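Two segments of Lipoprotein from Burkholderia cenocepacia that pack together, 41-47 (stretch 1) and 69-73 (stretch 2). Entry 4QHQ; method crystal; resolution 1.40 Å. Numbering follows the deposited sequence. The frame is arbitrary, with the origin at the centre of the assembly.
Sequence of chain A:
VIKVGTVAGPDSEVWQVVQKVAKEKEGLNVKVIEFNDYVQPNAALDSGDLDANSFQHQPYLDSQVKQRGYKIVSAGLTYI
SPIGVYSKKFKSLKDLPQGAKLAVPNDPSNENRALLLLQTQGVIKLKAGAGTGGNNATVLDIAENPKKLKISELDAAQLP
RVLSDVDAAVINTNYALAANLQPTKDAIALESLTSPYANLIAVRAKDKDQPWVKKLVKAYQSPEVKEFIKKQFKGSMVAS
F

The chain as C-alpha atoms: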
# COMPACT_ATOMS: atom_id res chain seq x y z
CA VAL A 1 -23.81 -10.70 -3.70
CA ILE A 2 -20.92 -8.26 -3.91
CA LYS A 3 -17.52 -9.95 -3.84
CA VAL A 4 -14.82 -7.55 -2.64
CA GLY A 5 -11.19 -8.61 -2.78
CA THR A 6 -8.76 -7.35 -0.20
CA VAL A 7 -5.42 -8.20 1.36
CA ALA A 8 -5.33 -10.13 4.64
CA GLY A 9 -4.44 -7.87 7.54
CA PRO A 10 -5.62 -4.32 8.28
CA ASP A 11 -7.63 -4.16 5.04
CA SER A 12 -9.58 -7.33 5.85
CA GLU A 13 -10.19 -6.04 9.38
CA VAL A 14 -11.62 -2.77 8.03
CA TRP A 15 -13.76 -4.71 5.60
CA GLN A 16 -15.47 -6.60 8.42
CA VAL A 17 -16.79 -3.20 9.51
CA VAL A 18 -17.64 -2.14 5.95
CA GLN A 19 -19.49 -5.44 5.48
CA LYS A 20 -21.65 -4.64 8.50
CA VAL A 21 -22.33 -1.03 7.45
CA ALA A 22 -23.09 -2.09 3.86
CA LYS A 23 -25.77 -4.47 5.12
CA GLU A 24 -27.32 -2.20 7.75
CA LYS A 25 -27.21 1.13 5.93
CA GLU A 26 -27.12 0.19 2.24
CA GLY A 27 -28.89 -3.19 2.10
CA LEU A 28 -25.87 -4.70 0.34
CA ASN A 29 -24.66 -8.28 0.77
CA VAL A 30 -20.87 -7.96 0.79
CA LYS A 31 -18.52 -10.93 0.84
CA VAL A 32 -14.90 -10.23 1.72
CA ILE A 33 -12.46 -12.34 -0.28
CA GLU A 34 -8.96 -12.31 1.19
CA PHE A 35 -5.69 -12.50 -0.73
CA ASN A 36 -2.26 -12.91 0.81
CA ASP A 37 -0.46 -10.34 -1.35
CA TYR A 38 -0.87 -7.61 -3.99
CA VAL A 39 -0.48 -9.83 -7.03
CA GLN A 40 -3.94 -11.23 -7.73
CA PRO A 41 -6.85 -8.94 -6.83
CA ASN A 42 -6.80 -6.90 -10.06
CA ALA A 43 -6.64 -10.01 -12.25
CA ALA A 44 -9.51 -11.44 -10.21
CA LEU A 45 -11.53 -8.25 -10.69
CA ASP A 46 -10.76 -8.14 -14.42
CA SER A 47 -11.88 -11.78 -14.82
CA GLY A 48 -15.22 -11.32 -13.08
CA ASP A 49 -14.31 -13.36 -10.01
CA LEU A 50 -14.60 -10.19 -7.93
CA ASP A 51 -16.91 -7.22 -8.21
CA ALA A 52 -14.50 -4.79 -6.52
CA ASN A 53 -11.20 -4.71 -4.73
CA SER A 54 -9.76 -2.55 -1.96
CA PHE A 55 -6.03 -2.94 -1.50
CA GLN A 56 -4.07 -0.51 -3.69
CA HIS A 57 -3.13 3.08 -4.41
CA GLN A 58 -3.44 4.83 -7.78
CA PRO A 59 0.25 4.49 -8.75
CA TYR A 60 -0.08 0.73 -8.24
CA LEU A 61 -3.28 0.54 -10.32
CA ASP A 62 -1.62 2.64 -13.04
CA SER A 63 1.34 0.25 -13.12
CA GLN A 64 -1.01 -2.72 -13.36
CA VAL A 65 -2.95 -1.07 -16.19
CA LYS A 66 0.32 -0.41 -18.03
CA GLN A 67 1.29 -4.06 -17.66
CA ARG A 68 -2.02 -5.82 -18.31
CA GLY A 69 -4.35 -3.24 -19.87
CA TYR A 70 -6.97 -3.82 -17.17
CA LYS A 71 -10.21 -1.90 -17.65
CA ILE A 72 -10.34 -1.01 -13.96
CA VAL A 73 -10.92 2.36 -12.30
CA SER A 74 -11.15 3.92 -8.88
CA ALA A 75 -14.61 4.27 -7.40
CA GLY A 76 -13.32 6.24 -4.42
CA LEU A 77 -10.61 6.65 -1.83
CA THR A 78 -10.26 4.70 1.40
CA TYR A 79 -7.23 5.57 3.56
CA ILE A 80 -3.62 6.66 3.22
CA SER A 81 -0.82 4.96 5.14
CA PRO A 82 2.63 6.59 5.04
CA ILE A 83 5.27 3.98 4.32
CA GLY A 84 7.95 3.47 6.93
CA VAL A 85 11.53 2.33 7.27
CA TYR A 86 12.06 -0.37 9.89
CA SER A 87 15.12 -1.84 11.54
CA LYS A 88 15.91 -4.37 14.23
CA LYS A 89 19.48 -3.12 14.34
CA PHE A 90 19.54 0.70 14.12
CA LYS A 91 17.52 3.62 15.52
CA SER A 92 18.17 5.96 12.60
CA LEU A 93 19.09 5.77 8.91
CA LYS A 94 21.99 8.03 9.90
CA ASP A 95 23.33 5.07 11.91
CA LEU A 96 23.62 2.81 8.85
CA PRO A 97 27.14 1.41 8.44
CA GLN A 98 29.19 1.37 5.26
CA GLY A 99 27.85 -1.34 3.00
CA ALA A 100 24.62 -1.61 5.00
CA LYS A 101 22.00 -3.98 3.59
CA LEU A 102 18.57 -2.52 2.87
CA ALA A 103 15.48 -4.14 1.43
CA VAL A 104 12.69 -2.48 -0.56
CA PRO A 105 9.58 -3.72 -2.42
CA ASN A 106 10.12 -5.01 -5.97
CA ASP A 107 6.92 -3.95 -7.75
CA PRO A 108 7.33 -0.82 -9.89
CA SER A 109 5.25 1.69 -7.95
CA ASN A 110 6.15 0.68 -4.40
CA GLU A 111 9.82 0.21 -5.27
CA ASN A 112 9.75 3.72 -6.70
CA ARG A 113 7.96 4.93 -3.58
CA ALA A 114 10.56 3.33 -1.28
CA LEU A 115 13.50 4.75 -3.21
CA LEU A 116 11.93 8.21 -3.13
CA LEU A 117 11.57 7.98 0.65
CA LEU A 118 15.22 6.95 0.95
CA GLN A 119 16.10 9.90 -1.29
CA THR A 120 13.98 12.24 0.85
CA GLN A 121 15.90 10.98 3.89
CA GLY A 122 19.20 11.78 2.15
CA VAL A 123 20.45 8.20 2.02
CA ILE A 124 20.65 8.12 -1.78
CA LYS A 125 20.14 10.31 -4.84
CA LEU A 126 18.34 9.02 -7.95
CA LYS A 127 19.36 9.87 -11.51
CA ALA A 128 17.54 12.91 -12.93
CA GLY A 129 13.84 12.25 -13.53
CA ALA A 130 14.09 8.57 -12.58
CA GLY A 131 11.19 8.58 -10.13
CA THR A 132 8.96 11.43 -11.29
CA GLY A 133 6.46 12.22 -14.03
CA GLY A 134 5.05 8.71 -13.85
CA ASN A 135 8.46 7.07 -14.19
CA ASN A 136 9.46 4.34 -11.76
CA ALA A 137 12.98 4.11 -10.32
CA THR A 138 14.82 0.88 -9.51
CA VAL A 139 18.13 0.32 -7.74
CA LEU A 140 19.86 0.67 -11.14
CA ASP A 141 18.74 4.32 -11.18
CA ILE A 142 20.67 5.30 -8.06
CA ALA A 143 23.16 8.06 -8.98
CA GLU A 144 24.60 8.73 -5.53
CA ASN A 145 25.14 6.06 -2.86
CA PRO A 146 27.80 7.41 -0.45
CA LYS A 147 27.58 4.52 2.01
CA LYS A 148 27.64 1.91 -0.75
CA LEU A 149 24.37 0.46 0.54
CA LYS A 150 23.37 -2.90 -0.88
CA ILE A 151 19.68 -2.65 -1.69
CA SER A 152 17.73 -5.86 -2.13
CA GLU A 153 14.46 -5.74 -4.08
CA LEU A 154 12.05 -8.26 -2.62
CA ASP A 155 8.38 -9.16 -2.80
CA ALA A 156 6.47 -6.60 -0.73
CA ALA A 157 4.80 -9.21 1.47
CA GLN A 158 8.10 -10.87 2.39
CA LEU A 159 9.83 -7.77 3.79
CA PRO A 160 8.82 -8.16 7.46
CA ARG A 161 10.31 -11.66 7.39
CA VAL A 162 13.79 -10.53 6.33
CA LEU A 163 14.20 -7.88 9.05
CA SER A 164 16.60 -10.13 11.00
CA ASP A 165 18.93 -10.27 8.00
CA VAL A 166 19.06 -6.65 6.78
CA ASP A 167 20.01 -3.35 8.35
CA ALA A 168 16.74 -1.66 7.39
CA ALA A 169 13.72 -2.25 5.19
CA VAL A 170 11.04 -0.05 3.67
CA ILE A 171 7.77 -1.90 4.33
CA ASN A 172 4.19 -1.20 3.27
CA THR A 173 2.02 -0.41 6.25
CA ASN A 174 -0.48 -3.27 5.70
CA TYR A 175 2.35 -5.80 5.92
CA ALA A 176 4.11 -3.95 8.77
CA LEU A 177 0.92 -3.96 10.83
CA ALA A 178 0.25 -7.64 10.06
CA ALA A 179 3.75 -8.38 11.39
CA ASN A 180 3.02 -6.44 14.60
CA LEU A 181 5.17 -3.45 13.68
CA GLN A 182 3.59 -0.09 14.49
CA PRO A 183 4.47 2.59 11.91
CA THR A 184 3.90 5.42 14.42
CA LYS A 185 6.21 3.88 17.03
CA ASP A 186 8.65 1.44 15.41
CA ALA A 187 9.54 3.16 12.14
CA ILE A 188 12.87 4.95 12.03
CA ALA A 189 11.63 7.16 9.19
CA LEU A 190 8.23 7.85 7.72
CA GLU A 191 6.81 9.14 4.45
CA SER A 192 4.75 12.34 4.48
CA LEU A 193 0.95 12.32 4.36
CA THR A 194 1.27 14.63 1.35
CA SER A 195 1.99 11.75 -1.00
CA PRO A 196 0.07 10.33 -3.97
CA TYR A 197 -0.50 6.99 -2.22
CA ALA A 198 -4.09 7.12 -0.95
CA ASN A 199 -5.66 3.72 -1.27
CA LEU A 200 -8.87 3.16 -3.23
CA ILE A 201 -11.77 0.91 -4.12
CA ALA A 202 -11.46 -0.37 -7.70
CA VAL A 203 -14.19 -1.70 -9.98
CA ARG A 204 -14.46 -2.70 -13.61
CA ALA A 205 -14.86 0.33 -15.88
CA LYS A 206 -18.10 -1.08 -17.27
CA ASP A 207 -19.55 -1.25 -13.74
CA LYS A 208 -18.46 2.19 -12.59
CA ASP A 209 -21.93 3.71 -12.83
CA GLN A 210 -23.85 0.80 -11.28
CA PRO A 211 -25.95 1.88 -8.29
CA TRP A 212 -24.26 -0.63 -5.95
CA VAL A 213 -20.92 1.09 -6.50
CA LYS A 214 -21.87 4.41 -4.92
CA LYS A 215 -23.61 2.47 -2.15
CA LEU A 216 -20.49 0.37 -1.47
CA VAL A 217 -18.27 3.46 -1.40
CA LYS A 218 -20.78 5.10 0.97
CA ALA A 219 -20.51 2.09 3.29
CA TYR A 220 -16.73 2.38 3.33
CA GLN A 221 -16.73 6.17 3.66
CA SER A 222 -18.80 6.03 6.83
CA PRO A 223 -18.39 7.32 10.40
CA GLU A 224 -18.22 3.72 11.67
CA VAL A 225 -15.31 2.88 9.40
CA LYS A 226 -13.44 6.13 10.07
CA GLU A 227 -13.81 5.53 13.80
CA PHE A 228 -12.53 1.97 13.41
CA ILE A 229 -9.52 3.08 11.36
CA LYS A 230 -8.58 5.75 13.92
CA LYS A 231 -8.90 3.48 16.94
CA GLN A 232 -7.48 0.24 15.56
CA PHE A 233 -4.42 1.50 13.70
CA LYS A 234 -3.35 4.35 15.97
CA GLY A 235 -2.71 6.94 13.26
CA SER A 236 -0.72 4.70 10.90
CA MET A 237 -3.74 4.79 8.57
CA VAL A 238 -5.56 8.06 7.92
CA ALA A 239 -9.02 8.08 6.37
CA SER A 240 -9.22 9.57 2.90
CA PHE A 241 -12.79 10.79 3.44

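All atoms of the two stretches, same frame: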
# COMPACT_ATOMS: atom_id res chain seq x y z
N PRO A 41 -5.49 -9.51 -6.81
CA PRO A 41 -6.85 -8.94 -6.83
C PRO A 41 -7.28 -8.21 -8.10
O PRO A 41 -8.47 -8.29 -8.44
CB PRO A 41 -6.85 -7.97 -5.65
CG PRO A 41 -5.84 -8.54 -4.71
CD PRO A 41 -4.75 -9.08 -5.60
N ASN A 42 -6.37 -7.55 -8.81
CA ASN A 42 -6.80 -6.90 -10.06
C ASN A 42 -7.14 -7.89 -11.16
O ASN A 42 -8.11 -7.70 -11.88
CB ASN A 42 -5.78 -5.88 -10.56
CG ASN A 42 -5.79 -4.59 -9.75
OD1 ASN A 42 -6.81 -4.17 -9.22
ND2 ASN A 42 -4.64 -3.95 -9.66
N ALA A 43 -6.36 -8.96 -11.28
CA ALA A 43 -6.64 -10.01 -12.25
C ALA A 43 -8.00 -10.66 -11.94
O ALA A 43 -8.78 -10.99 -12.85
CB ALA A 43 -5.51 -11.05 -12.23
N ALA A 44 -8.28 -10.81 -10.65
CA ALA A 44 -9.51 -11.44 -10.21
C ALA A 44 -10.71 -10.53 -10.46
O ALA A 44 -11.79 -11.00 -10.78
CB ALA A 44 -9.41 -11.81 -8.73
N LEU A 45 -10.51 -9.23 -10.34
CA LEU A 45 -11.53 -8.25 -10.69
C LEU A 45 -11.76 -8.20 -12.21
O LEU A 45 -12.90 -8.18 -12.68
CB LEU A 45 -11.12 -6.87 -10.19
CG LEU A 45 -12.04 -5.71 -10.55
CD1 LEU A 45 -13.48 -5.96 -10.08
CD2 LEU A 45 -11.49 -4.40 -9.96
N ASP A 46 -10.68 -8.19 -12.97
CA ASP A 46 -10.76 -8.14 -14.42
C ASP A 46 -11.50 -9.37 -14.97
O ASP A 46 -12.23 -9.26 -15.96
CB ASP A 46 -9.35 -8.06 -15.00
CG ASP A 46 -9.35 -7.93 -16.51
OD1 ASP A 46 -9.73 -6.85 -17.01
OD2 ASP A 46 -8.98 -8.91 -17.18
N SER A 47 -11.33 -10.51 -14.32
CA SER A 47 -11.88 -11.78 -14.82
C SER A 47 -13.33 -12.00 -14.42
O SER A 47 -13.98 -12.90 -14.94
CB SER A 47 -11.05 -12.96 -14.32
OG SER A 47 -11.25 -13.15 -12.93
N GLY A 69 -3.26 -3.90 -19.18
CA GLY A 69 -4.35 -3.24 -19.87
C GLY A 69 -5.72 -3.41 -19.22
O GLY A 69 -6.75 -3.32 -19.90
N TYR A 70 -5.73 -3.64 -17.91
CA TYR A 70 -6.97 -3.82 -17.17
C TYR A 70 -7.91 -2.64 -17.36
O TYR A 70 -7.49 -1.48 -17.29
CB TYR A 70 -6.69 -3.95 -15.68
CG TYR A 70 -5.98 -5.21 -15.25
CD1 TYR A 70 -6.29 -6.43 -15.84
CD2 TYR A 70 -5.01 -5.19 -14.26
CE1 TYR A 70 -5.66 -7.59 -15.45
CE2 TYR A 70 -4.38 -6.35 -13.86
CZ TYR A 70 -4.71 -7.55 -14.46
OH TYR A 70 -4.07 -8.70 -14.07
N LYS A 71 -9.19 -2.93 -17.58
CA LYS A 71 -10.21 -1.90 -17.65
C LYS A 71 -10.82 -1.71 -16.26
O LYS A 71 -11.98 -2.09 -16.01
CB LYS A 71 -11.29 -2.26 -18.67
N ILE A 72 -10.02 -1.13 -15.37
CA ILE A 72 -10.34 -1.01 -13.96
C ILE A 72 -10.09 0.42 -13.52
O ILE A 72 -9.07 1.01 -13.88
CB ILE A 72 -9.45 -1.96 -13.12
CG1 ILE A 72 -9.86 -3.41 -13.34
CG2 ILE A 72 -9.48 -1.60 -11.64
CD1 ILE A 72 -8.86 -4.42 -12.78
N VAL A 73 -11.01 0.97 -12.73
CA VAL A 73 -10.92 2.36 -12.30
C VAL A 73 -11.25 2.50 -10.83
O VAL A 73 -11.91 1.64 -10.24
CB VAL A 73 -11.89 3.26 -13.08
CG1 VAL A 73 -11.45 3.39 -14.54
CG2 VAL A 73 -13.31 2.72 -12.98
O HOH W 1 -3.59 -8.82 -10.64

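The contact is a helix resting on a turn that runs into a strand, and it is made by packing of Tyr70 and Ile72 against side chains and backbone of the helix: no direct hydrogen bond joins the modelled atoms of the two stretches, which bury 309 Å² between them. Tyr70 and Ile72 carry most of stretch 2's share, both pointing toward the helix.

Pro41 stays out of reach, but its O accepts a hydrogen bond from Leu45 N, part of the helical pattern. Asn42 is the first residue to touch. Its CB lies 3.6 Å from Tyr70 CE2, and its backbone C sits over one face of the tyrosine ring. The polar end is buried, a cost met by hydrogen bonds of OD1 and ND2 elsewhere in the structure, and CB packs against the ring. Asn42 O, already accepting from Asp46 N, also lies against Ile72 CD1 at 3.5 Å.

Ala43 points away overall, yet its small CB reaches Tyr70 OH at 3.3 Å, a close packing contact. A water accepts from Ala43 N at 2.8 Å and makes a weak 3.5 Å hydrogen bond with Tyr70 OH, bridging backbone and phenol. Ala44, one position on, faces away and makes no contact.

Leu45 returns to the interface with chi1 t and chi2 p, placing CD2 3.8 Å from Ile72 CG2. Two branched aliphatic side chains fit this buried spot, where neither leaves a polar group unpaired.

Asp46 closes the contact at its exposed margin. With chi1 t, its carboxylate lies against the tyrosine ring, CG 3.5 Å from Tyr70 CD1, in a residue that remains exposed overall; OD1 is 4.0 Å from Lys71 N. Ser47 takes no part. The rule is one of spacing: Asn42 and Asp46, one helical turn apart, each touch both Tyr70 and Ile72; Ala43 adds to the first, Leu45 to the second.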